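PDB 3EHC: SnoaL-like polyketide cyclase from Agrobacterium tumefaciens str. C58, which is of unknown function but, as a SnoaL-like member of the NTF2 clan, may act as a polyketide cyclase. Local coordinates for residues 25-35 and 109-117. Residues are numbered along the deposited sequence; the frame is centred on the assembly and turned at random.
Sequences GTFVDDNVEHN and AKIRRVWSV. With SO4 (sulfate ion), chain H.
With CG of Arg112 opposite its backbone N (chi1 -179°) and a bend at chi2 (47°), the guanidinium turns back over the corner of 25-35 and reaches Glu33. Arg112 NH1 donates to the anti lone pair of Glu33 OE1 at 3.3 Å in a salt bridge, the oxygen lying near the guanidinium plane, whereas Asn31 O sits over one face, too poorly angled to bond. The other edge grips a sulfate, probably from the crystallisation liquor, Arg112 NE reaching its O1 at 3.1 Å and NH2 its O4. Asp29 OD1 forms only a long salt bridge, 3.9 Å from Arg112 NE and well out of plane, with no N-H aimed at it; it also accepts from Asn31 N in an Asx turn, within the type I turn Asp29-Val32. Lys110 runs extended beyond CG, and its NZ meets Gly25 O at 2.7 Å.

Parallel pairing with 110-117 flanks this corner. Before it, Phe27 O and Asp29 N bond to the backbone of Ile111; after it, Glu33 N donates to Arg112 O, Val114 N to Glu33 O and Asn35 N to Val114 O, setting Glu33 beside Arg113 and His34 beside Val114. The side chain of Asn35 prolongs the ladder, Ser116 N pointing at Asn35 OD1 (2.8 Å, 170°) in the carbonyl plane. On the face carrying Val28, Ile111, His34 and Val114, Ile111 CG2 meets Val32 CG2 at 3.8 Å, and His34 CD2 packs on Val114 CG1 at 3.5 Å. Arg112 and Arg113 together face Asp105 in a classic beta bulge. Within the chain, 32-34 is an outermost strand, parallel to 110-118, of the curved mixed sheet characteristic of the NTF2-like fold.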
loop_
_atom_site.group_PDB
_atom_site.type_symbol
_atom_site.label_atom_id
_atom_site.label_comp_id
_atom_site.label_asym_id
_atom_site.label_seq_id
_atom_site.Cartn_x
_atom_site.Cartn_y
_atom_site.Cartn_z
ATOM N N GLY B 25 12.517 5.864 -19.845
ATOM C CA GLY B 25 12.337 7.312 -19.802
ATOM C C GLY B 25 11.095 7.883 -20.482
ATOM O O GLY B 25 10.787 9.059 -20.285
ATOM N N THR B 26 10.396 7.077 -21.289
ATOM C CA THR B 26 9.061 7.433 -21.798
ATOM C C THR B 26 8.082 7.597 -20.646
ATOM O O THR B 26 7.204 8.452 -20.696
ATOM C CB THR B 26 8.534 6.365 -22.804
ATOM O OG1 THR B 26 9.216 6.530 -24.052
ATOM C CG2 THR B 26 7.013 6.474 -23.048
ATOM N N PHE B 27 8.270 6.785 -19.597
ATOM C CA PHE B 27 7.339 6.667 -18.471
ATOM C C PHE B 27 7.859 7.234 -17.137
ATOM O O PHE B 27 7.068 7.501 -16.242
ATOM C CB PHE B 27 7.008 5.187 -18.268
ATOM C CG PHE B 27 6.497 4.492 -19.505
ATOM C CD1 PHE B 27 5.234 4.763 -19.996
ATOM C CD2 PHE B 27 7.277 3.547 -20.160
ATOM C CE1 PHE B 27 4.761 4.123 -21.120
ATOM C CE2 PHE B 27 6.806 2.903 -21.290
ATOM C CZ PHE B 27 5.545 3.193 -21.769
ATOM N N VAL B 28 9.174 7.405 -16.997
ATOM C CA VAL B 28 9.795 7.759 -15.704
ATOM C C VAL B 28 10.659 9.018 -15.889
ATOM O O VAL B 28 11.458 9.087 -16.808
ATOM C CB VAL B 28 10.618 6.557 -15.115
ATOM C CG1 VAL B 28 11.374 6.922 -13.836
ATOM C CG2 VAL B 28 9.689 5.378 -14.827
ATOM N N ASP B 29 10.442 10.013 -15.022
ATOM C CA ASP B 29 11.156 11.291 -15.028
ATOM C C ASP B 29 12.665 11.090 -14.815
ATOM O O ASP B 29 13.087 10.107 -14.176
ATOM C CB ASP B 29 10.582 12.198 -13.931
ATOM C CG ASP B 29 11.034 13.656 -14.053
ATOM O OD1 ASP B 29 12.064 14.033 -13.431
ATOM O OD2 ASP B 29 10.327 14.447 -14.731
ATOM N N ASP B 30 13.477 12.003 -15.349
ATOM C CA ASP B 30 14.942 11.937 -15.162
ATOM C C ASP B 30 15.343 11.978 -13.681
ATOM O O ASP B 30 16.335 11.369 -13.267
ATOM C CB ASP B 30 15.648 13.088 -15.875
ATOM C CG ASP B 30 15.666 12.939 -17.385
ATOM O OD1 ASP B 30 15.316 11.861 -17.925
ATOM O OD2 ASP B 30 16.055 13.933 -18.031
ATOM N N ASN B 31 14.555 12.708 -12.895
ATOM C CA ASN B 31 14.811 12.917 -11.480
ATOM C C ASN B 31 13.835 12.186 -10.579
ATOM O O ASN B 31 13.568 12.635 -9.468
ATOM C CB ASN B 31 14.744 14.414 -11.177
ATOM C CG ASN B 31 15.867 15.169 -11.802
ATOM O OD1 ASN B 31 17.024 14.777 -11.683
ATOM N ND2 ASN B 31 15.543 16.254 -12.480
ATOM N N VAL B 32 13.337 11.043 -11.041
ATOM C CA VAL B 32 12.454 10.222 -10.249
ATOM C C VAL B 32 13.056 9.893 -8.856
ATOM O O VAL B 32 14.274 9.665 -8.701
ATOM C CB VAL B 32 12.048 8.940 -11.004
ATOM C CG1 VAL B 32 13.260 8.054 -11.260
ATOM C CG2 VAL B 32 10.948 8.185 -10.222
ATOM N N GLU B 33 12.171 9.913 -7.858
ATOM C CA GLU B 33 12.448 9.497 -6.489
ATOM C C GLU B 33 11.597 8.286 -6.152
ATOM O O GLU B 33 10.411 8.281 -6.460
ATOM C CB GLU B 33 12.001 10.588 -5.540
ATOM C CG GLU B 33 13.055 11.439 -4.996
ATOM C CD GLU B 33 12.464 12.600 -4.235
ATOM O OE1 GLU B 33 11.966 13.549 -4.900
ATOM O OE2 GLU B 33 12.495 12.543 -2.978
ATOM N N HIS B 34 12.198 7.269 -5.523
ATOM C CA HIS B 34 11.484 6.075 -5.095
ATOM C C HIS B 34 11.733 5.869 -3.615
ATOM O O HIS B 34 12.881 5.752 -3.208
ATOM C CB HIS B 34 11.945 4.834 -5.849
ATOM C CG HIS B 34 11.070 3.633 -5.620
ATOM N ND1 HIS B 34 11.189 2.823 -4.512
ATOM C CD2 HIS B 34 10.064 3.103 -6.360
ATOM C CE1 HIS B 34 10.303 1.846 -4.578
ATOM N NE2 HIS B 34 9.596 1.997 -5.686
ATOM N N ASN B 35 10.656 5.798 -2.826
ATOM C CA ASN B 35 10.729 5.708 -1.358
ATOM C C ASN B 35 11.747 6.647 -0.765
ATOM O O ASN B 35 12.581 6.257 0.067
ATOM C CB ASN B 35 10.982 4.279 -0.892
ATOM C CG ASN B 35 9.766 3.420 -1.052
ATOM O OD1 ASN B 35 8.704 3.914 -1.390
ATOM N ND2 ASN B 35 9.911 2.137 -0.834
ATOM N N ALA B 109 3.139 13.519 -17.578
ATOM C CA ALA B 109 2.889 12.150 -18.095
ATOM C C ALA B 109 3.983 11.125 -17.736
ATOM O O ALA B 109 4.034 10.035 -18.312
ATOM C CB ALA B 109 2.623 12.170 -19.608
ATOM N N LYS B 110 4.836 11.467 -16.773
ATOM C CA LYS B 110 5.899 10.564 -16.303
ATOM C C LYS B 110 5.928 10.452 -14.763
ATOM O O LYS B 110 5.642 11.411 -14.043
ATOM C CB LYS B 110 7.279 11.057 -16.785
ATOM C CG LYS B 110 7.477 11.124 -18.289
ATOM C CD LYS B 110 8.929 11.463 -18.610
ATOM C CE LYS B 110 9.177 11.575 -20.101
ATOM N NZ LYS B 110 10.633 11.718 -20.369
ATOM N N ILE B 111 6.291 9.267 -14.281
ATOM C CA ILE B 111 6.427 9.002 -12.859
ATOM C C ILE B 111 7.552 9.837 -12.285
ATOM O O ILE B 111 8.680 9.759 -12.767
ATOM C CB ILE B 111 6.758 7.509 -12.585
ATOM C CG1 ILE B 111 5.524 6.630 -12.851
ATOM C CG2 ILE B 111 7.319 7.314 -11.150
ATOM C CD1 ILE B 111 5.871 5.258 -13.405
ATOM N N ARG B 112 7.242 10.616 -11.243
ATOM C CA ARG B 112 8.192 11.558 -10.640
ATOM C C ARG B 112 8.540 11.187 -9.197
ATOM O O ARG B 112 9.683 11.333 -8.752
ATOM C CB ARG B 112 7.611 12.979 -10.726
ATOM C CG ARG B 112 8.461 14.121 -10.181
ATOM C CD ARG B 112 9.897 14.090 -10.621
ATOM N NE ARG B 112 10.650 15.184 -10.008
ATOM C CZ ARG B 112 11.250 15.123 -8.816
ATOM N NH1 ARG B 112 11.189 14.032 -8.055
ATOM N NH2 ARG B 112 11.913 16.179 -8.361
ATOM N N ARG B 113 7.545 10.721 -8.450
ATOM C CA ARG B 113 7.754 10.244 -7.093
ATOM C C ARG B 113 6.938 8.965 -6.868
ATOM O O ARG B 113 5.806 8.842 -7.338
ATOM C CB ARG B 113 7.323 11.304 -6.093
ATOM C CG ARG B 113 8.043 12.605 -6.224
ATOM C CD ARG B 113 7.479 13.646 -5.296
ATOM N NE ARG B 113 8.220 14.893 -5.426
ATOM C CZ ARG B 113 8.044 15.783 -6.402
ATOM N NH1 ARG B 113 7.133 15.594 -7.362
ATOM N NH2 ARG B 113 8.786 16.882 -6.418
ATOM N N VAL B 114 7.542 8.010 -6.156
ATOM C CA VAL B 114 6.911 6.744 -5.872
ATOM C C VAL B 114 7.004 6.472 -4.373
ATOM O O VAL B 114 8.030 6.724 -3.745
ATOM C CB VAL B 114 7.574 5.607 -6.675
ATOM C CG1 VAL B 114 6.766 4.339 -6.568
ATOM C CG2 VAL B 114 7.723 6.028 -8.146
ATOM N N TRP B 115 5.913 5.977 -3.807
ATOM C CA TRP B 115 5.916 5.459 -2.438
ATOM C C TRP B 115 5.334 4.065 -2.480
ATOM O O TRP B 115 4.165 3.903 -2.799
ATOM C CB TRP B 115 5.094 6.376 -1.500
ATOM C CG TRP B 115 5.657 7.764 -1.331
ATOM C CD1 TRP B 115 6.577 8.159 -0.401
ATOM C CD2 TRP B 115 5.321 8.938 -2.091
ATOM N NE1 TRP B 115 6.831 9.500 -0.536
ATOM C CE2 TRP B 115 6.075 10.005 -1.562
ATOM C CE3 TRP B 115 4.458 9.192 -3.181
ATOM C CZ2 TRP B 115 5.997 11.328 -2.084
ATOM C CZ3 TRP B 115 4.375 10.513 -3.699
ATOM C CH2 TRP B 115 5.140 11.559 -3.140
ATOM N N SER B 116 6.153 3.069 -2.146
ATOM C CA SER B 116 5.766 1.676 -2.269
ATOM C C SER B 116 5.915 0.933 -0.940
ATOM O O SER B 116 6.865 1.155 -0.196
ATOM C CB SER B 116 6.611 1.017 -3.355
ATOM O OG SER B 116 6.614 -0.381 -3.180
ATOM N N VAL B 117 4.947 0.067 -0.646
ATOM C CA VAL B 117 5.006 -0.863 0.487
ATOM C C VAL B 117 4.678 -2.266 -0.038
ATOM O O VAL B 117 3.658 -2.455 -0.698
ATOM C CB VAL B 117 4.039 -0.420 1.660
ATOM C CG1 VAL B 117 4.105 -1.376 2.762
ATOM C CG2 VAL B 117 4.394 0.973 2.179
HETATM S S SO4 H . 12.114 18.553 -11.010
HETATM O O1 SO4 H . 11.894 17.351 -11.817
HETATM O O2 SO4 H . 12.024 19.757 -11.834
HETATM O O3 SO4 H . 13.434 18.473 -10.369
HETATM O O4 SO4 H . 11.054 18.667 -10.016
HETATM O O HOH W 1 4.805 8.432 -20.357
HETATM O O HOH W 2 12.925 11.046 -18.486
HETATM O O HOH W 3 11.184 16.182 -4.606
HETATM O O HOH W 4 8.941 -1.101 -1.481
#